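Local coordinates for protein minor fimbrium anchoring subunit Mfa2 (Porphyromonas gingivalis, PDB 5NFI) that anchors the minor (Mfa1) fimbriae in the outer membrane through its interaction with Mfa1 and regulates fimbrial length, at residues K102-I107 and T182-E187; I161-S166 and F200-L205; H209-S214 and R226-G231. All coordinates share one frame; numbering follows the deposited sequence.

Interaction 1. Residues K102-I107 and T182-E187; sequences KWATNI and TYYPGE
A single backbone bridge, Trp-103 with Tyr-183, and a set of aromatic and proline contacts tie the short strand 103-104, part of a small antiparallel sheet with strand 93-100, to the start of strand 182-190 in a transthyretin-like fimbrillin fold. Tyr-183 sits between two donor-acceptor partners on the 102-107 side: its N gives a hydrogen bond to Lys-102 O at 2.7 Å, and its O receives Ala-104 N at 2.8 Å. Both bonds run nearly along the C=O axes, and the second is almost straight (174°). The two chains diverge by 52°, and the pairing stops after this one bridge. The Trp-103 side chain swings back toward the partner, CG beside its own backbone N, so that Tyr-183 CB lies over one face of the six-membered ring in a CH-pi contact, 3.6 Å from the centroid. The Tyr-183 ring itself is tilted 44° to the indole, so the two rings meet obliquely; the aliphatic chain of Lys-102, bent at chi3, brings CE near Tyr-183 CE1. On the side of the bridge where Ala-104 CB points, that methyl touches Thr-182 CG2 (3.5 Å) and Tyr-184 CD2 (3.7 Å). The polar ends here are held outside the pair: Thr-182 OG1 bonds to Gln-99, and Tyr-184 OH to Asn-167. Leu-97 of strand 93-100 also packs against both Ala-104 and Tyr-184. Beyond the bridge Pro-185 keeps the segments in touch: its CG lies 3.8 Å from Asn-106 CA and 3.3 Å from Ala-104 O.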
ATOM      1  N   LYS A 102       4.274 -13.128  12.771  1.00 66.48           N
ATOM      2  CA  LYS A 102       4.095 -11.713  12.462  1.00 64.07           C
ATOM      3  C   LYS A 102       4.951 -11.302  11.280  1.00 60.26           C
ATOM      4  O   LYS A 102       5.161 -10.114  11.047  1.00 59.93           O
ATOM      5  CB  LYS A 102       4.414 -10.825  13.664  1.00 65.87           C
ATOM      6  CG  LYS A 102       3.413 -11.028  14.788  1.00 69.12           C
ATOM      7  CD  LYS A 102       3.319  -9.860  15.784  1.00 71.57           C
ATOM      8  CE  LYS A 102       3.634  -8.499  15.220  1.00 72.40           C
ATOM      9  NZ  LYS A 102       3.109  -7.466  16.172  1.00 73.71           N
ATOM     10  N   TRP A 103       5.451 -12.285  10.537  1.00 57.16           N
ATOM     11  CA  TRP A 103       6.258 -11.993   9.367  1.00 54.05           C
ATOM     12  C   TRP A 103       5.435 -12.108   8.084  1.00 52.48           C
ATOM     13  O   TRP A 103       4.843 -13.140   7.792  1.00 53.24           O
ATOM     14  CB  TRP A 103       7.480 -12.917   9.313  1.00 54.05           C
ATOM     15  CG  TRP A 103       8.552 -12.564  10.347  1.00 54.36           C
ATOM     16  CD1 TRP A 103       8.734 -13.141  11.571  1.00 55.40           C
ATOM     17  CD2 TRP A 103       9.552 -11.540  10.237  1.00 52.97           C
ATOM     18  NE1 TRP A 103       9.783 -12.546  12.225  1.00 55.48           N
ATOM     19  CE2 TRP A 103      10.305 -11.563  11.434  1.00 53.89           C
ATOM     20  CE3 TRP A 103       9.881 -10.608   9.246  1.00 51.48           C
ATOM     21  CZ2 TRP A 103      11.376 -10.692  11.667  1.00 53.30           C
ATOM     22  CZ3 TRP A 103      10.936  -9.746   9.469  1.00 51.47           C
ATOM     23  CH2 TRP A 103      11.682  -9.795  10.679  1.00 52.35           C
ATOM     24  N   ALA A 104       5.403 -11.025   7.331  1.00 49.88           N
ATOM     25  CA  ALA A 104       4.743 -10.986   6.045  1.00 48.04           C
ATOM     26  C   ALA A 104       5.392 -11.927   5.028  1.00 47.78           C
ATOM     27  O   ALA A 104       6.611 -12.106   5.053  1.00 47.89           O
ATOM     28  CB  ALA A 104       4.757  -9.557   5.511  1.00 46.60           C
ATOM     29  N   THR A 105       4.586 -12.505   4.126  1.00 46.72           N
ATOM     30  CA  THR A 105       5.136 -13.177   2.960  1.00 46.02           C
ATOM     31  C   THR A 105       5.914 -12.146   2.156  1.00 45.93           C
ATOM     32  O   THR A 105       5.566 -10.963   2.137  1.00 45.25           O
ATOM     33  CB  THR A 105       4.047 -13.816   2.076  1.00 46.21           C
ATOM     34  OG1 THR A 105       4.657 -14.508   0.973  1.00 46.68           O
ATOM     35  CG2 THR A 105       3.123 -12.763   1.533  1.00 45.23           C
ATOM     36  N   ASN A 106       6.986 -12.570   1.508  1.00 46.94           N
ATOM     37  CA  ASN A 106       7.798 -11.614   0.771  1.00 47.37           C
ATOM     38  C   ASN A 106       7.091 -11.122  -0.478  1.00 48.27           C
ATOM     39  O   ASN A 106       6.830 -11.915  -1.386  1.00 49.40           O
ATOM     40  CB  ASN A 106       9.123 -12.234   0.386  1.00 47.56           C
ATOM     41  CG  ASN A 106       9.947 -11.327  -0.477  1.00 48.26           C
ATOM     42  OD1 ASN A 106       9.855 -10.106  -0.387  1.00 47.36           O
ATOM     43  ND2 ASN A 106      10.754 -11.919  -1.342  1.00 50.31           N
ATOM     44  N   ILE A 107       6.805  -9.823  -0.542  1.00 47.89           N
ATOM     45  CA  ILE A 107       6.072  -9.297  -1.676  1.00 48.49           C
ATOM     46  C   ILE A 107       6.902  -8.362  -2.554  1.00 49.50           C
ATOM     47  O   ILE A 107       6.341  -7.579  -3.327  1.00 49.27           O
ATOM     48  CB  ILE A 107       4.777  -8.559  -1.231  1.00 56.42           C
ATOM     49  CG1 ILE A 107       5.103  -7.278  -0.459  1.00 41.50           C
ATOM     50  CG2 ILE A 107       3.819  -9.521  -0.484  1.00 41.89           C
ATOM     51  CD1 ILE A 107       3.898  -6.569   0.049  1.00 41.32           C
ATOM     52  N   THR A 182       2.857  -5.958  11.391  1.00 56.78           N
ATOM     53  CA  THR A 182       3.388  -6.974  10.512  1.00 54.64           C
ATOM     54  C   THR A 182       4.829  -6.639  10.206  1.00 55.35           C
ATOM     55  O   THR A 182       5.144  -5.521   9.794  1.00 54.52           O
ATOM     56  CB  THR A 182       2.601  -7.057   9.187  1.00 52.03           C
ATOM     57  OG1 THR A 182       1.224  -7.344   9.450  1.00 51.08           O
ATOM     58  CG2 THR A 182       3.173  -8.125   8.297  1.00 50.50           C
ATOM     59  N   TYR A 183       5.714  -7.597  10.406  1.00 55.96           N
ATOM     60  CA  TYR A 183       7.095  -7.369  10.056  1.00 56.97           C
ATOM     61  C   TYR A 183       7.291  -7.706   8.589  1.00 56.34           C
ATOM     62  O   TYR A 183       6.767  -8.703   8.114  1.00 54.62           O
ATOM     63  CB  TYR A 183       8.022  -8.181  10.964  1.00 58.41           C
ATOM     64  CG  TYR A 183       8.190  -7.522  12.304  1.00 60.81           C
ATOM     65  CD1 TYR A 183       7.286  -7.744  13.331  1.00 62.43           C
ATOM     66  CD2 TYR A 183       9.239  -6.634  12.532  1.00 61.87           C
ATOM     67  CE1 TYR A 183       7.434  -7.115  14.564  1.00 64.24           C
ATOM     68  CE2 TYR A 183       9.399  -6.001  13.757  1.00 63.33           C
ATOM     69  CZ  TYR A 183       8.493  -6.241  14.766  1.00 64.84           C
ATOM     70  OH  TYR A 183       8.654  -5.601  15.976  1.00 67.05           O
ATOM     71  N   TYR A 184       8.028  -6.861   7.870  1.00 52.22           N
ATOM     72  CA  TYR A 184       8.319  -7.137   6.460  1.00 54.31           C
ATOM     73  C   TYR A 184       9.756  -7.615   6.225  1.00 58.89           C
ATOM     74  O   TYR A 184      10.708  -7.065   6.797  1.00 57.20           O
ATOM     75  CB  TYR A 184       8.030  -5.901   5.608  1.00 51.47           C
ATOM     76  CG  TYR A 184       6.555  -5.636   5.497  1.00 50.02           C
ATOM     77  CD1 TYR A 184       5.897  -4.880   6.454  1.00 49.54           C
ATOM     78  CD2 TYR A 184       5.810  -6.170   4.451  1.00 49.62           C
ATOM     79  CE1 TYR A 184       4.550  -4.645   6.366  1.00 49.79           C
ATOM     80  CE2 TYR A 184       4.464  -5.939   4.353  1.00 49.52           C
ATOM     81  CZ  TYR A 184       3.837  -5.175   5.308  1.00 49.69           C
ATOM     82  OH  TYR A 184       2.486  -4.948   5.216  1.00 50.16           O
ATOM     83  N   PRO A 185       9.903  -8.644   5.366  1.00 64.86           N
ATOM     84  CA  PRO A 185      11.152  -9.361   5.105  1.00 68.89           C
ATOM     85  C   PRO A 185      12.235  -8.453   4.553  1.00 73.62           C
ATOM     86  O   PRO A 185      12.186  -8.067   3.388  1.00 74.16           O
ATOM     87  CB  PRO A 185      10.751 -10.406   4.067  1.00 69.30           C
ATOM     88  CG  PRO A 185       9.276 -10.484   4.131  1.00 68.71           C
ATOM     89  CD  PRO A 185       8.817  -9.128   4.503  1.00 66.61           C
ATOM     90  N   GLY A 186      13.213  -8.131   5.392  1.00 77.74           N
ATOM     91  CA  GLY A 186      14.284  -7.240   5.002  1.00 82.40           C
ATOM     92  C   GLY A 186      15.496  -7.947   4.442  1.00 89.39           C
ATOM     93  O   GLY A 186      16.400  -8.334   5.182  1.00 89.43           O
ATOM     94  N   GLU A 187      15.520  -8.115   3.126  1.00 90.61           N
ATOM     95  CA  GLU A 187      16.672  -8.714   2.478  1.00 92.58           C
ATOM     96  C   GLU A 187      17.825  -7.706   2.468  1.00 90.39           C
ATOM     97  O   GLU A 187      17.627  -6.515   2.189  1.00 89.88           O
ATOM     98  CB  GLU A 187      16.305  -9.197   1.076  1.00 96.99           C
ATOM     99  CG  GLU A 187      15.252 -10.302   1.119  1.00101.23           C
ATOM    100  CD  GLU A 187      15.679 -11.507   1.969  1.00102.00           C
ATOM    101  OE1 GLU A 187      16.836 -11.968   1.829  1.00103.35           O
ATOM    102  OE2 GLU A 187      14.859 -11.979   2.794  1.00101.46           O
TER

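Interaction 2. Residues I161-S166 and F200-L205; sequences IKLASS and FTTLKL
Ile-161 starts a layer-to-layer contact inside the beta-sandwich of this transthyretin-like fold, where strands 159-165 and 196-202 run parallel with their axes 9.1 Å apart and no hydrogen bond between them. Side chains of each strand point at the other across this gap, while strand 182-190, interrupted along its length, pairs with both. The Ile-161 carbonyl O lies in the plane of the Phe-200 ring at its edge, 3.3 Å from CZ, and the CG2 branch, anti to the backbone N, meets the same CZ at 3.8 Å, the two side chains crossing at about a right angle. Lys-162 points to the other side of its strand, where its chain touches Tyr-183. Leu-163 turns inward and carries most of the packing on this strand. Its CB lies over one face of the Phe-200 ring, 3.8 Å above the plane and shifted toward the rim, in a CH-pi contact. With CG anti to the backbone N (chi1 -179°), Leu-163 brings its CD2 beside CB and CG of Phe-200, 3.7 Å from CB. Phe-200 thus has its ring under the leucine stem and its CB under the leucine tip. Ala-164 points away from strand 196-202, against Tyr-183 and Glu-210, and Ser-165 returns to the interior side with OG anti to the backbone N, hydrogen-bonded to Asn-211 OD1. Across from the strand, Thr-202 packs on Leu-163: its OG1 bonds to Asn-167 ND2, while its methyl CG2 closes the row 4.0 Å from Leu-163 CD2.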
ATOM      1  N   ILE A 161      17.931  -4.460  10.355  1.00 50.52           N
ATOM      2  CA  ILE A 161      16.915  -3.463  10.109  1.00 50.20           C
ATOM      3  C   ILE A 161      15.563  -4.144   9.957  1.00 50.05           C
ATOM      4  O   ILE A 161      15.422  -5.163   9.258  1.00 49.33           O
ATOM      5  CB  ILE A 161      17.252  -2.620   8.879  1.00 49.82           C
ATOM      6  CG1 ILE A 161      18.652  -2.006   9.070  1.00 50.86           C
ATOM      7  CG2 ILE A 161      16.212  -1.523   8.688  1.00 49.44           C
ATOM      8  CD1 ILE A 161      19.219  -1.286   7.866  1.00 50.48           C
ATOM      9  N   LYS A 162      14.587  -3.592  10.667  1.00 50.53           N
ATOM     10  CA  LYS A 162      13.248  -4.130  10.698  1.00 49.93           C
ATOM     11  C   LYS A 162      12.234  -3.052  10.426  1.00 50.94           C
ATOM     12  O   LYS A 162      12.406  -1.900  10.833  1.00 51.92           O
ATOM     13  CB  LYS A 162      12.948  -4.778  12.039  1.00 50.30           C
ATOM     14  CG  LYS A 162      13.774  -5.993  12.331  1.00 51.26           C
ATOM     15  CD  LYS A 162      13.271  -6.668  13.575  1.00 53.16           C
ATOM     16  CE  LYS A 162      14.356  -7.521  14.211  1.00 55.39           C
ATOM     17  NZ  LYS A 162      13.818  -8.369  15.329  1.00 57.45           N
ATOM     18  N   LEU A 163      11.164  -3.450   9.747  1.00 50.86           N
ATOM     19  CA  LEU A 163      10.069  -2.561   9.412  1.00 51.32           C
ATOM     20  C   LEU A 163       8.743  -3.210   9.789  1.00 52.49           C
ATOM     21  O   LEU A 163       8.298  -4.185   9.146  1.00 52.85           O
ATOM     22  CB  LEU A 163      10.097  -2.228   7.923  1.00 50.13           C
ATOM     23  CG  LEU A 163       9.035  -1.275   7.379  1.00 49.55           C
ATOM     24  CD1 LEU A 163       9.239   0.145   7.894  1.00 49.69           C
ATOM     25  CD2 LEU A 163       9.081  -1.309   5.870  1.00 49.03           C
ATOM     26  N   ALA A 164       8.121  -2.679  10.835  1.00 53.71           N
ATOM     27  CA  ALA A 164       6.832  -3.168  11.291  1.00 55.44           C
ATOM     28  C   ALA A 164       5.716  -2.199  10.912  1.00 57.03           C
ATOM     29  O   ALA A 164       5.876  -0.980  10.990  1.00 58.58           O
ATOM     30  CB  ALA A 164       6.839  -3.388  12.780  1.00 56.76           C
ATOM     31  N   SER A 165       4.574  -2.734  10.504  1.00 55.96           N
ATOM     32  CA  SER A 165       3.454  -1.863  10.218  1.00 55.36           C
ATOM     33  C   SER A 165       2.145  -2.615  10.303  1.00 54.83           C
ATOM     34  O   SER A 165       2.044  -3.738   9.828  1.00 54.63           O
ATOM     35  CB  SER A 165       3.621  -1.241   8.840  1.00 54.88           C
ATOM     36  OG  SER A 165       2.523  -0.408   8.533  1.00 55.87           O
ATOM     37  N   SER A 166       1.141  -2.004  10.913  1.00 55.22           N
ATOM     38  CA  SER A 166      -0.205  -2.573  10.901  1.00 55.09           C
ATOM     39  C   SER A 166      -0.918  -2.219   9.615  1.00 53.03           C
ATOM     40  O   SER A 166      -1.970  -1.580   9.641  1.00 54.28           O
ATOM     41  CB  SER A 166      -1.013  -2.074  12.099  1.00 57.54           C
ATOM     42  OG  SER A 166      -0.429  -2.537  13.305  1.00 59.26           O
ATOM     43  N   PHE A 200      12.871  -3.367   1.683  1.00 51.15           N
ATOM     44  CA  PHE A 200      11.558  -3.841   2.098  1.00 50.07           C
ATOM     45  C   PHE A 200      10.501  -3.498   1.053  1.00 48.52           C
ATOM     46  O   PHE A 200      10.514  -2.410   0.474  1.00 48.90           O
ATOM     47  CB  PHE A 200      11.135  -3.220   3.437  1.00 50.79           C
ATOM     48  CG  PHE A 200      12.117  -3.416   4.537  1.00 51.68           C
ATOM     49  CD1 PHE A 200      13.209  -2.575   4.669  1.00 52.00           C
ATOM     50  CD2 PHE A 200      11.952  -4.438   5.450  1.00 52.17           C
ATOM     51  CE1 PHE A 200      14.118  -2.761   5.692  1.00 52.34           C
ATOM     52  CE2 PHE A 200      12.863  -4.633   6.482  1.00 52.08           C
ATOM     53  CZ  PHE A 200      13.941  -3.805   6.603  1.00 52.24           C
ATOM     54  N   THR A 201       9.578  -4.413   0.813  1.00 46.55           N
ATOM     55  CA  THR A 201       8.387  -4.026   0.106  1.00 45.92           C
ATOM     56  C   THR A 201       7.231  -4.142   1.081  1.00 45.03           C
ATOM     57  O   THR A 201       6.896  -5.236   1.553  1.00 45.52           O
ATOM     58  CB  THR A 201       8.120  -4.880  -1.145  1.00 47.13           C
ATOM     59  OG1 THR A 201       9.252  -4.826  -2.014  1.00 47.86           O
ATOM     60  CG2 THR A 201       6.915  -4.333  -1.878  1.00 47.29           C
ATOM     61  N   THR A 202       6.627  -3.011   1.403  1.00 43.46           N
ATOM     62  CA  THR A 202       5.540  -3.036   2.349  1.00 43.12           C
ATOM     63  C   THR A 202       4.284  -2.529   1.655  1.00 43.74           C
ATOM     64  O   THR A 202       4.330  -2.136   0.495  1.00 44.15           O
ATOM     65  CB  THR A 202       5.862  -2.193   3.596  1.00 42.67           C
ATOM     66  OG1 THR A 202       4.769  -2.259   4.518  1.00 43.93           O
ATOM     67  CG2 THR A 202       6.103  -0.752   3.217  1.00 42.28           C
ATOM     68  N   LEU A 203       3.159  -2.534   2.347  1.00 43.93           N
ATOM     69  CA  LEU A 203       1.963  -2.028   1.721  1.00 45.73           C
ATOM     70  C   LEU A 203       1.821  -0.565   2.112  1.00 47.30           C
ATOM     71  O   LEU A 203       2.809   0.170   2.082  1.00 47.30           O
ATOM     72  CB  LEU A 203       0.743  -2.870   2.096  1.00 46.19           C
ATOM     73  CG  LEU A 203       0.882  -4.316   1.597  1.00 45.84           C
ATOM     74  CD1 LEU A 203      -0.265  -5.174   2.061  1.00 46.30           C
ATOM     75  CD2 LEU A 203       0.987  -4.350   0.074  1.00 46.52           C
ATOM     76  N   LYS A 204       0.605  -0.133   2.443  1.00 48.78           N
ATOM     77  CA  LYS A 204       0.298   1.296   2.542  1.00 49.72           C
ATOM     78  C   LYS A 204       0.994   1.974   3.724  1.00 49.31           C
ATOM     79  O   LYS A 204       1.032   1.446   4.839  1.00 48.56           O
ATOM     80  CB  LYS A 204      -1.219   1.505   2.633  1.00 51.52           C
ATOM     81  CG  LYS A 204      -1.674   2.957   2.610  1.00 52.92           C
ATOM     82  CD  LYS A 204      -2.489   3.252   1.371  1.00 54.54           C
ATOM     83  CE  LYS A 204      -3.715   4.097   1.680  1.00 57.23           C
ATOM     84  NZ  LYS A 204      -3.360   5.463   2.194  1.00 58.24           N
ATOM     85  N   LEU A 205       1.549   3.150   3.458  1.00 50.12           N
ATOM     86  CA  LEU A 205       2.184   3.940   4.492  1.00 51.23           C
ATOM     87  C   LEU A 205       1.336   5.140   4.836  1.00 53.97           C
ATOM     88  O   LEU A 205       1.342   6.137   4.133  1.00 54.47           O
ATOM     89  CB  LEU A 205       3.566   4.401   4.047  1.00 50.39           C
ATOM     90  CG  LEU A 205       4.482   3.254   3.656  1.00 49.28           C
ATOM     91  CD1 LEU A 205       5.757   3.802   3.076  1.00 48.97           C
ATOM     92  CD2 LEU A 205       4.749   2.384   4.857  1.00 48.65           C
TER

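Interaction 3. Residues H209-S214 and R226-G231; sequences HENTLS and RTDLVG
Arg-226 lays its guanidinium over the methyl group of Thr-212: CG2 stands 3.3 Å above the plane, over its centre. The arginine chain leaves the backbone extended, CG anti to N, and the bend at chi3 (-75°) folds the group back across the neighbouring strand. Glu-210 OE1 approaches the guanidinium edge but stays 4.4 Å from Arg-226 NH2, too far for a salt bridge; NE has a long, weak ion pair with Glu-223. Underneath, strands 211-214 and 226-228 run antiparallel. Leu-213 and Thr-227 form the hydrogen-bonded pair, with N-H to O bonds of 2.9 Å both from Leu-213 N to Thr-227 O and from Thr-227 N to Leu-213 O. Thr-212 with Asp-228 and Ser-214 with Arg-226 are the flanking non-hydrogen-bonded pairs. Past Asp-228 the chain turns into a short helix, and one more backbone bond follows, from Leu-229 N at the helix start to Asn-211 O at 2.7 Å, nearly along the C=O axis. Asp-228, its CG anti to the backbone N, splits its carboxylate between the two segments. OD1 accepts Asn-211 N at 3.0 Å from above the carboxylate plane. OD2 uses its anti lone pair to take Gly-231 N at 2.7 Å, a nearly straight bond (167°). The buried Asn-211 amide rests against Val-230, Asn-211 CG lying 3.6 Å from Val-230 CG2; besides the link to Ser-165, its ND2 is held by Glu-206 O and by a water at 2.6 Å that in turn donates weakly to Asp-228 OD2. Leu-213, on the face opposite Thr-212, touches Ile-161, and Leu-229 from the helix touches Leu-163. Together these contacts form a beta-hairpin whose second strand runs directly into a helical turn, with Asp-228 as its N-cap.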
ATOM      1  N   HIS A 209      -1.644   4.316  12.786  1.00 71.99           N
ATOM      2  CA  HIS A 209      -1.287   3.004  13.316  1.00 71.34           C
ATOM      3  C   HIS A 209       0.222   2.866  13.233  1.00 69.90           C
ATOM      4  O   HIS A 209       0.906   3.748  12.708  1.00 70.27           O
ATOM      5  CB  HIS A 209      -1.970   1.889  12.529  1.00 71.04           C
ATOM      6  CG  HIS A 209      -1.869   2.070  11.046  1.00 69.29           C
ATOM      7  ND1 HIS A 209      -2.900   2.581  10.287  1.00 70.14           N
ATOM      8  CD2 HIS A 209      -0.840   1.859  10.192  1.00 66.93           C
ATOM      9  CE1 HIS A 209      -2.514   2.659   9.025  1.00 68.72           C
ATOM     10  NE2 HIS A 209      -1.267   2.229   8.943  1.00 66.83           N
ATOM     11  N   GLU A 210       0.741   1.753  13.730  1.00 68.12           N
ATOM     12  CA  GLU A 210       2.177   1.602  13.881  1.00 66.18           C
ATOM     13  C   GLU A 210       2.877   1.552  12.538  1.00 63.37           C
ATOM     14  O   GLU A 210       2.429   0.866  11.626  1.00 62.94           O
ATOM     15  CB  GLU A 210       2.494   0.344  14.684  1.00 66.51           C
ATOM     16  CG  GLU A 210       3.966   0.116  14.928  1.00 66.56           C
ATOM     17  CD  GLU A 210       4.203  -1.018  15.895  1.00 68.35           C
ATOM     18  OE1 GLU A 210       5.185  -1.780  15.716  1.00 67.64           O
ATOM     19  OE2 GLU A 210       3.381  -1.156  16.830  1.00 70.87           O
ATOM     20  N   ASN A 211       3.962   2.303  12.413  1.00 61.96           N
ATOM     21  CA  ASN A 211       4.814   2.225  11.242  1.00 60.44           C
ATOM     22  C   ASN A 211       6.248   2.358  11.701  1.00 60.20           C
ATOM     23  O   ASN A 211       6.898   3.362  11.438  1.00 60.99           O
ATOM     24  CB  ASN A 211       4.472   3.316  10.218  1.00 60.66           C
ATOM     25  CG  ASN A 211       3.066   3.169   9.640  1.00 60.67           C
ATOM     26  OD1 ASN A 211       2.841   2.387   8.715  1.00 60.01           O
ATOM     27  ND2 ASN A 211       2.119   3.931  10.182  1.00 61.72           N
ATOM     28  N   THR A 212       6.726   1.330  12.392  1.00 59.05           N
ATOM     29  CA  THR A 212       7.979   1.368  13.116  1.00 57.67           C
ATOM     30  C   THR A 212       9.179   0.883  12.321  1.00 55.83           C
ATOM     31  O   THR A 212       9.267  -0.285  11.960  1.00 55.37           O
ATOM     32  CB  THR A 212       7.872   0.530  14.389  1.00 58.20           C
ATOM     33  OG1 THR A 212       6.852   1.087  15.224  1.00 59.94           O
ATOM     34  CG2 THR A 212       9.196   0.530  15.137  1.00 57.86           C
ATOM     35  N   LEU A 213      10.103   1.798  12.052  1.00 55.16           N
ATOM     36  CA  LEU A 213      11.411   1.452  11.511  1.00 53.36           C
ATOM     37  C   LEU A 213      12.334   1.256  12.702  1.00 53.88           C
ATOM     38  O   LEU A 213      12.281   2.042  13.652  1.00 55.05           O
ATOM     39  CB  LEU A 213      11.934   2.543  10.583  1.00 52.11           C
ATOM     40  CG  LEU A 213      13.297   2.259   9.954  1.00 50.55           C
ATOM     41  CD1 LEU A 213      13.183   1.086   8.999  1.00 49.11           C
ATOM     42  CD2 LEU A 213      13.845   3.500   9.247  1.00 50.55           C
ATOM     43  N   SER A 214      13.151   0.205  12.685  1.00 52.93           N
ATOM     44  CA  SER A 214      13.991  -0.067  13.847  1.00 52.70           C
ATOM     45  C   SER A 214      15.304  -0.746  13.497  1.00 51.90           C
ATOM     46  O   SER A 214      15.396  -1.448  12.484  1.00 51.42           O
ATOM     47  CB  SER A 214      13.257  -0.938  14.828  1.00 52.73           C
ATOM     48  OG  SER A 214      13.558  -2.283  14.536  1.00 52.56           O
ATOM     49  N   ARG A 226      14.715   3.071  17.217  1.00 61.47           N
ATOM     50  CA  ARG A 226      13.304   2.883  16.891  1.00 62.49           C
ATOM     51  C   ARG A 226      12.625   4.223  16.603  1.00 62.29           C
ATOM     52  O   ARG A 226      12.717   5.151  17.400  1.00 64.22           O
ATOM     53  CB  ARG A 226      12.588   2.158  18.033  1.00 65.48           C
ATOM     54  CG  ARG A 226      11.107   2.492  18.153  1.00 68.35           C
ATOM     55  CD  ARG A 226      10.429   1.696  19.258  1.00 71.85           C
ATOM     56  NE  ARG A 226      10.202   0.308  18.855  1.00 73.76           N
ATOM     57  CZ  ARG A 226       9.033  -0.180  18.440  1.00 76.15           C
ATOM     58  NH1 ARG A 226       7.962   0.611  18.376  1.00 77.95           N
ATOM     59  NH2 ARG A 226       8.928  -1.461  18.091  1.00 76.05           N
ATOM     60  N   THR A 227      11.954   4.334  15.459  1.00 60.19           N
ATOM     61  CA  THR A 227      11.147   5.533  15.166  1.00 60.14           C
ATOM     62  C   THR A 227       9.913   5.231  14.308  1.00 58.86           C
ATOM     63  O   THR A 227       9.896   4.266  13.531  1.00 57.64           O
ATOM     64  CB  THR A 227      11.965   6.620  14.438  1.00 60.64           C
ATOM     65  OG1 THR A 227      11.160   7.790  14.282  1.00 62.10           O
ATOM     66  CG2 THR A 227      12.395   6.154  13.061  1.00 59.25           C
ATOM     67  N   ASP A 228       8.877   6.049  14.433  1.00 58.59           N
ATOM     68  CA  ASP A 228       7.767   5.902  13.507  1.00 56.89           C
ATOM     69  C   ASP A 228       8.090   6.561  12.178  1.00 54.21           C
ATOM     70  O   ASP A 228       8.166   7.791  12.088  1.00 55.06           O
ATOM     71  CB  ASP A 228       6.478   6.491  14.060  1.00 59.84           C
ATOM     72  CG  ASP A 228       5.287   6.131  13.211  1.00 61.22           C
ATOM     73  OD1 ASP A 228       4.669   5.073  13.475  1.00 61.69           O
ATOM     74  OD2 ASP A 228       4.992   6.880  12.252  1.00 61.78           O
ATOM     75  N   LEU A 229       8.263   5.730  11.156  1.00 51.33           N
ATOM     76  CA  LEU A 229       8.591   6.164   9.804  1.00 50.54           C
ATOM     77  C   LEU A 229       7.654   7.228   9.245  1.00 51.98           C
ATOM     78  O   LEU A 229       8.101   8.231   8.683  1.00 52.66           O
ATOM     79  CB  LEU A 229       8.591   4.962   8.872  1.00 49.48           C
ATOM     80  CG  LEU A 229       9.200   5.207   7.495  1.00 49.60           C
ATOM     81  CD1 LEU A 229      10.463   6.053   7.637  1.00 50.31           C
ATOM     82  CD2 LEU A 229       9.514   3.877   6.816  1.00 48.04           C
ATOM     83  N   VAL A 230       6.355   7.017   9.400  1.00 52.62           N
ATOM     84  CA  VAL A 230       5.406   7.970   8.869  1.00 54.81           C
ATOM     85  C   VAL A 230       5.514   9.292   9.628  1.00 58.98           C
ATOM     86  O   VAL A 230       5.559  10.368   9.012  1.00 60.52           O
ATOM     87  CB  VAL A 230       3.966   7.420   8.920  1.00 53.98           C
ATOM     88  CG1 VAL A 230       2.953   8.518   8.620  1.00 55.31           C
ATOM     89  CG2 VAL A 230       3.817   6.280   7.932  1.00 51.53           C
ATOM     90  N   GLY A 231       5.570   9.213  10.954  1.00 61.04           N
ATOM     91  CA  GLY A 231       5.745  10.397  11.778  1.00 64.44           C
ATOM     92  C   GLY A 231       6.975  11.200  11.386  1.00 65.44           C
ATOM     93  O   GLY A 231       6.887  12.400  11.118  1.00 67.21           O
TER
HETATM   94  O   HOH W   1       2.423   5.836  11.938  1.00 53.24           O

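Overall arrangement
Strand 159-165 ties the three contacts together. On one side it pairs with 182-190 of interaction 1, where Thr-182 N lies 2.8 Å from Ser-165 O and Tyr-184 N lies 3.0 Å from Leu-163 O. On the other it pairs with 211-217 of interaction 3, with Ala-164 O 2.8 Å from Thr-212 N. Interaction 2 therefore sits between the others, its centre about 8 Å from that of interaction 1 and about 9 Å from that of interaction 3. Interactions 1 and 3 do not touch: their centres are about 15 Å apart and their nearest atoms about 5 Å. The Tyr-184 ring also meets Thr-202 and its carbonyl O meets Phe-200, linking interaction 1 to the 200-205 segment of interaction 2.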